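Local coordinates for 50S ribosomal protein L16 arginine hydroxylase (Escherichia coli, PDB 4CCL) that hydroxylates an arginine of ribosomal protein uL16 at its C-3 position, using iron(II), 2-oxoglutarate and molecular oxygen, at residues E76-H88 with D110-V122. Numbering follows the deposited sequence.
Sequences ETNWSLLVQAVNH and DLMISFSVPGGGV. With SO4 (sulfate ion), chain L.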
loop_
_atom_site.group_PDB
_atom_site.type_symbol
_atom_site.label_atom_id
_atom_site.label_comp_id
_atom_site.label_asym_id
_atom_site.label_seq_id
_atom_site.Cartn_x
_atom_site.Cartn_y
_atom_site.Cartn_z
ATOM N N GLU B 76 -2.277 -16.393 -45.448
ATOM C CA GLU B 76 -3.529 -17.132 -45.497
ATOM C C GLU B 76 -3.614 -18.051 -44.293
ATOM O O GLU B 76 -4.605 -18.758 -44.111
ATOM C CB GLU B 76 -3.607 -17.973 -46.771
ATOM C CG GLU B 76 -3.286 -17.223 -48.049
ATOM C CD GLU B 76 -3.349 -18.117 -49.274
ATOM O OE1 GLU B 76 -3.850 -19.257 -49.158
ATOM O OE2 GLU B 76 -2.898 -17.678 -50.352
ATOM N N THR B 77 -2.569 -18.038 -43.472
ATOM C CA THR B 77 -2.389 -19.077 -42.468
ATOM C C THR B 77 -1.635 -18.618 -41.209
ATOM O O THR B 77 -0.925 -17.607 -41.217
ATOM C CB THR B 77 -1.668 -20.304 -43.097
ATOM O OG1 THR B 77 -2.219 -21.521 -42.582
ATOM C CG2 THR B 77 -0.175 -20.264 -42.831
ATOM N N ASN B 78 -1.828 -19.369 -40.127
ATOM C CA ASN B 78 -1.013 -19.266 -38.915
ATOM C C ASN B 78 -0.961 -17.919 -38.181
ATOM O O ASN B 78 0.070 -17.575 -37.604
ATOM C CB ASN B 78 0.414 -19.754 -39.199
ATOM C CG ASN B 78 0.496 -21.259 -39.351
ATOM O OD1 ASN B 78 -0.408 -21.988 -38.939
ATOM N ND2 ASN B 78 1.591 -21.734 -39.932
ATOM N N TRP B 79 -2.056 -17.165 -38.186
ATOM C CA TRP B 79 -2.096 -15.925 -37.410
ATOM C C TRP B 79 -3.473 -15.610 -36.836
ATOM O O TRP B 79 -4.487 -16.124 -37.310
ATOM C CB TRP B 79 -1.568 -14.740 -38.227
ATOM C CG TRP B 79 -2.401 -14.373 -39.416
ATOM C CD1 TRP B 79 -2.241 -14.814 -40.696
ATOM C CD2 TRP B 79 -3.517 -13.469 -39.439
ATOM N NE1 TRP B 79 -3.192 -14.250 -41.513
ATOM C CE2 TRP B 79 -3.984 -13.422 -40.767
ATOM C CE3 TRP B 79 -4.164 -12.703 -38.466
ATOM C CZ2 TRP B 79 -5.071 -12.635 -41.145
ATOM C CZ3 TRP B 79 -5.243 -11.922 -38.845
ATOM C CH2 TRP B 79 -5.686 -11.894 -40.173
ATOM N N SER B 80 -3.498 -14.763 -35.811
ATOM C CA SER B 80 -4.757 -14.354 -35.202
ATOM C C SER B 80 -4.725 -12.928 -34.657
ATOM O O SER B 80 -3.722 -12.479 -34.094
ATOM C CB SER B 80 -5.155 -15.332 -34.094
ATOM O OG SER B 80 -6.366 -14.937 -33.473
ATOM N N LEU B 81 -5.845 -12.233 -34.819
ATOM C CA LEU B 81 -6.023 -10.885 -34.299
ATOM C C LEU B 81 -6.896 -10.922 -33.050
ATOM O O LEU B 81 -8.024 -11.412 -33.088
ATOM C CB LEU B 81 -6.665 -9.985 -35.359
ATOM C CG LEU B 81 -7.131 -8.605 -34.888
ATOM C CD1 LEU B 81 -5.965 -7.793 -34.335
ATOM C CD2 LEU B 81 -7.828 -7.858 -36.017
ATOM N N LEU B 82 -6.364 -10.408 -31.946
ATOM C CA LEU B 82 -7.091 -10.356 -30.683
ATOM C C LEU B 82 -7.411 -8.924 -30.272
ATOM O O LEU B 82 -6.519 -8.085 -30.170
ATOM C CB LEU B 82 -6.293 -11.039 -29.571
ATOM C CG LEU B 82 -6.155 -12.563 -29.618
ATOM C CD1 LEU B 82 -4.944 -12.992 -30.434
ATOM C CD2 LEU B 82 -6.091 -13.134 -28.211
ATOM N N VAL B 83 -8.688 -8.652 -30.030
ATOM C CA VAL B 83 -9.125 -7.327 -29.608
ATOM C C VAL B 83 -9.844 -7.375 -28.262
ATOM O O VAL B 83 -10.841 -8.081 -28.102
ATOM C CB VAL B 83 -10.049 -6.678 -30.653
ATOM C CG1 VAL B 83 -10.586 -5.355 -30.131
ATOM C CG2 VAL B 83 -9.306 -6.479 -31.966
ATOM N N GLN B 84 -9.325 -6.613 -27.300
ATOM C CA GLN B 84 -9.868 -6.571 -25.945
ATOM C C GLN B 84 -11.079 -5.651 -25.830
ATOM O O GLN B 84 -11.152 -4.625 -26.504
ATOM C CB GLN B 84 -8.793 -6.087 -24.969
ATOM C CG GLN B 84 -7.554 -6.957 -24.912
ATOM C CD GLN B 84 -7.758 -8.208 -24.082
ATOM O OE1 GLN B 84 -8.579 -8.229 -23.165
ATOM N NE2 GLN B 84 -7.014 -9.259 -24.403
ATOM N N ALA B 85 -12.018 -6.032 -24.966
ATOM C CA ALA B 85 -13.144 -5.180 -24.571
ATOM C C ALA B 85 -13.929 -4.562 -25.730
ATOM O O ALA B 85 -14.152 -3.352 -25.755
ATOM C CB ALA B 85 -12.667 -4.090 -23.616
ATOM N N VAL B 86 -14.349 -5.393 -26.680
ATOM C CA VAL B 86 -15.105 -4.915 -27.835
ATOM C C VAL B 86 -16.450 -4.332 -27.400
ATOM O O VAL B 86 -16.967 -3.400 -28.022
ATOM C CB VAL B 86 -15.319 -6.044 -28.868
ATOM C CG1 VAL B 86 -16.206 -5.582 -30.019
ATOM C CG2 VAL B 86 -13.984 -6.531 -29.398
ATOM N N ASN B 87 -16.989 -4.855 -26.301
ATOM C CA ASN B 87 -18.276 -4.398 -25.786
ATOM C C ASN B 87 -18.274 -2.915 -25.412
ATOM O O ASN B 87 -19.331 -2.313 -25.216
ATOM C CB ASN B 87 -18.720 -5.251 -24.592
ATOM C CG ASN B 87 -17.652 -5.358 -23.523
ATOM O OD1 ASN B 87 -16.514 -5.733 -23.802
ATOM N ND2 ASN B 87 -18.013 -5.020 -22.292
ATOM N N HIS B 88 -17.083 -2.336 -25.310
ATOM C CA HIS B 88 -16.946 -0.904 -25.085
ATOM C C HIS B 88 -17.272 -0.120 -26.356
ATOM O O HIS B 88 -18.024 0.853 -26.317
ATOM C CB HIS B 88 -15.534 -0.558 -24.596
ATOM C CG HIS B 88 -15.205 -1.103 -23.238
ATOM N ND1 HIS B 88 -14.118 -0.681 -22.509
ATOM C CD2 HIS B 88 -15.828 -2.041 -22.480
ATOM C CE1 HIS B 88 -14.079 -1.334 -21.359
ATOM N NE2 HIS B 88 -15.103 -2.162 -21.317
ATOM N N ASP B 110 -15.217 -8.504 -19.285
ATOM C CA ASP B 110 -15.432 -7.893 -20.596
ATOM C C ASP B 110 -15.468 -8.949 -21.701
ATOM O O ASP B 110 -15.294 -10.140 -21.442
ATOM C CB ASP B 110 -14.333 -6.868 -20.909
ATOM C CG ASP B 110 -14.614 -5.502 -20.310
ATOM O OD1 ASP B 110 -15.772 -5.040 -20.394
ATOM O OD2 ASP B 110 -13.683 -4.902 -19.734
ATOM N N LEU B 111 -15.665 -8.491 -22.936
ATOM C CA LEU B 111 -15.767 -9.364 -24.101
ATOM C C LEU B 111 -14.580 -9.133 -25.035
ATOM O O LEU B 111 -14.456 -8.058 -25.626
ATOM C CB LEU B 111 -17.081 -9.075 -24.842
ATOM C CG LEU B 111 -17.703 -10.059 -25.847
ATOM C CD1 LEU B 111 -16.893 -10.208 -27.121
ATOM C CD2 LEU B 111 -17.919 -11.412 -25.211
HETATM N N MSE B 112 -13.719 -10.136 -25.185
HETATM C CA MSE B 112 -12.613 -10.009 -26.133
HETATM C C MSE B 112 -12.843 -10.908 -27.347
HETATM O O MSE B 112 -13.260 -12.056 -27.208
HETATM C CB MSE B 112 -11.256 -10.281 -25.460
HETATM C CG MSE B 112 -10.746 -11.720 -25.533
HETATM SE SE MSE B 112 -9.747 -12.131 -27.175
HETATM C CE MSE B 112 -9.313 -13.984 -26.770
ATOM N N ILE B 113 -12.595 -10.373 -28.538
ATOM C CA ILE B 113 -12.859 -11.115 -29.770
ATOM C C ILE B 113 -11.567 -11.491 -30.484
ATOM O O ILE B 113 -10.648 -10.684 -30.570
ATOM C CB ILE B 113 -13.737 -10.295 -30.743
ATOM C CG1 ILE B 113 -15.053 -9.908 -30.071
ATOM C CG2 ILE B 113 -14.007 -11.075 -32.027
ATOM C CD1 ILE B 113 -15.997 -9.138 -30.964
ATOM N N SER B 114 -11.496 -12.716 -30.997
ATOM C CA SER B 114 -10.353 -13.107 -31.812
ATOM C C SER B 114 -10.788 -13.583 -33.194
ATOM O O SER B 114 -11.732 -14.361 -33.323
ATOM C CB SER B 114 -9.521 -14.190 -31.116
ATOM O OG SER B 114 -10.201 -15.433 -31.095
ATOM N N PHE B 115 -10.104 -13.101 -34.227
ATOM C CA PHE B 115 -10.288 -13.622 -35.575
ATOM C C PHE B 115 -9.043 -14.387 -35.985
ATOM O O PHE B 115 -7.940 -13.850 -35.947
ATOM C CB PHE B 115 -10.561 -12.501 -36.582
ATOM C CG PHE B 115 -10.505 -12.952 -38.019
ATOM C CD1 PHE B 115 -11.542 -13.688 -38.573
ATOM C CD2 PHE B 115 -9.415 -12.639 -38.815
ATOM C CE1 PHE B 115 -11.492 -14.103 -39.891
ATOM C CE2 PHE B 115 -9.361 -13.050 -40.135
ATOM C CZ PHE B 115 -10.400 -13.783 -40.673
ATOM N N SER B 116 -9.219 -15.643 -36.379
ATOM C CA SER B 116 -8.082 -16.466 -36.766
ATOM C C SER B 116 -8.260 -17.155 -38.120
ATOM O O SER B 116 -9.294 -17.758 -38.395
ATOM C CB SER B 116 -7.774 -17.500 -35.678
ATOM O OG SER B 116 -8.944 -18.204 -35.296
ATOM N N VAL B 117 -7.237 -17.053 -38.960
ATOM C CA VAL B 117 -7.160 -17.815 -40.200
ATOM C C VAL B 117 -6.656 -19.209 -39.817
ATOM O O VAL B 117 -6.149 -19.378 -38.710
ATOM C CB VAL B 117 -6.193 -17.137 -41.183
ATOM C CG1 VAL B 117 -6.690 -15.745 -41.530
ATOM C CG2 VAL B 117 -4.803 -17.078 -40.587
ATOM N N PRO B 118 -6.808 -20.212 -40.707
ATOM C CA PRO B 118 -6.430 -21.588 -40.350
ATOM C C PRO B 118 -5.018 -21.717 -39.783
ATOM O O PRO B 118 -4.068 -21.169 -40.340
ATOM C CB PRO B 118 -6.520 -22.323 -41.687
ATOM C CG PRO B 118 -7.585 -21.610 -42.420
ATOM C CD PRO B 118 -7.479 -20.162 -42.021
ATOM N N GLY B 119 -4.897 -22.443 -38.676
ATOM C CA GLY B 119 -3.636 -22.563 -37.968
ATOM C C GLY B 119 -3.421 -21.429 -36.982
ATOM O O GLY B 119 -2.572 -21.519 -36.094
ATOM N N GLY B 120 -4.198 -20.361 -37.136
ATOM C CA GLY B 120 -4.079 -19.196 -36.279
ATOM C C GLY B 120 -4.552 -19.463 -34.864
ATOM O O GLY B 120 -5.530 -20.178 -34.648
ATOM N N GLY B 121 -3.855 -18.881 -33.895
ATOM C CA GLY B 121 -4.177 -19.112 -32.500
ATOM C C GLY B 121 -3.136 -18.561 -31.546
ATOM O O GLY B 121 -2.073 -18.108 -31.964
ATOM N N VAL B 122 -3.450 -18.594 -30.256
ATOM C CA VAL B 122 -2.584 -18.003 -29.246
ATOM C C VAL B 122 -1.631 -19.024 -28.586
ATOM O O VAL B 122 -0.744 -18.657 -27.808
ATOM C CB VAL B 122 -3.446 -17.218 -28.216
ATOM C CG1 VAL B 122 -3.433 -17.871 -26.839
ATOM C CG2 VAL B 122 -3.020 -15.755 -28.160
HETATM S S SO4 L . -8.547 -17.088 -28.427
HETATM O O1 SO4 L . -9.948 -16.764 -28.682
HETATM O O2 SO4 L . -8.317 -17.195 -26.989
HETATM O O3 SO4 L . -8.214 -18.364 -29.050
HETATM O O4 SO4 L . -7.711 -16.030 -28.985
#
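Pro118 O accepts two hydrogen bonds from opposite faces of its carbonyl plane: Thr77 OG1 at 2.9 Å and Asn78 N, the latter nearly straight at 173°. Pro118 occupies the second position of a type II turn from Val117 to Gly120, and Gly119 the third, where a CB would be jammed against that carbonyl. At the first position of the turn, the branched Val117 lays CG2 over the five-membered ring of Trp79, a CH-pi contact 3.5 Å from Val117 CG2 to the ring centroid. Farther out, Trp79 CH2 meets the edge of the Phe115 ring, while Trp79 NE1 is hydrogen-bonded to Gly75 O.

From here strands 79-83 and 110-116 run antiparallel, neighbours in the sheet of the JmjC (cupin-clan) fold, with Leu81–Phe115 and Val83–Ile113 as hydrogen-bonded pairs. Leu82 and Ser114 share the other face, where Ser114, an inferred substrate-binding residue, donates from OG to sulfate O1 (2.8 Å); Arg140 also holds this ion.

At the far end, Asn87 suits its place because its amide both accepts and donates: OD1 takes Leu111 N (3.0 Å), and ND2 gives a hydrogen to Asp110 OD1 (2.9 Å). Its CG stands between backbone N and carbonyl carbon (chi1 52°), turning the amide toward both partners. A leucine here would probably leave Leu111 N without this acceptor and cost Asp110 OD1 its bond from the amide, the weak one from His88 NE2 remaining.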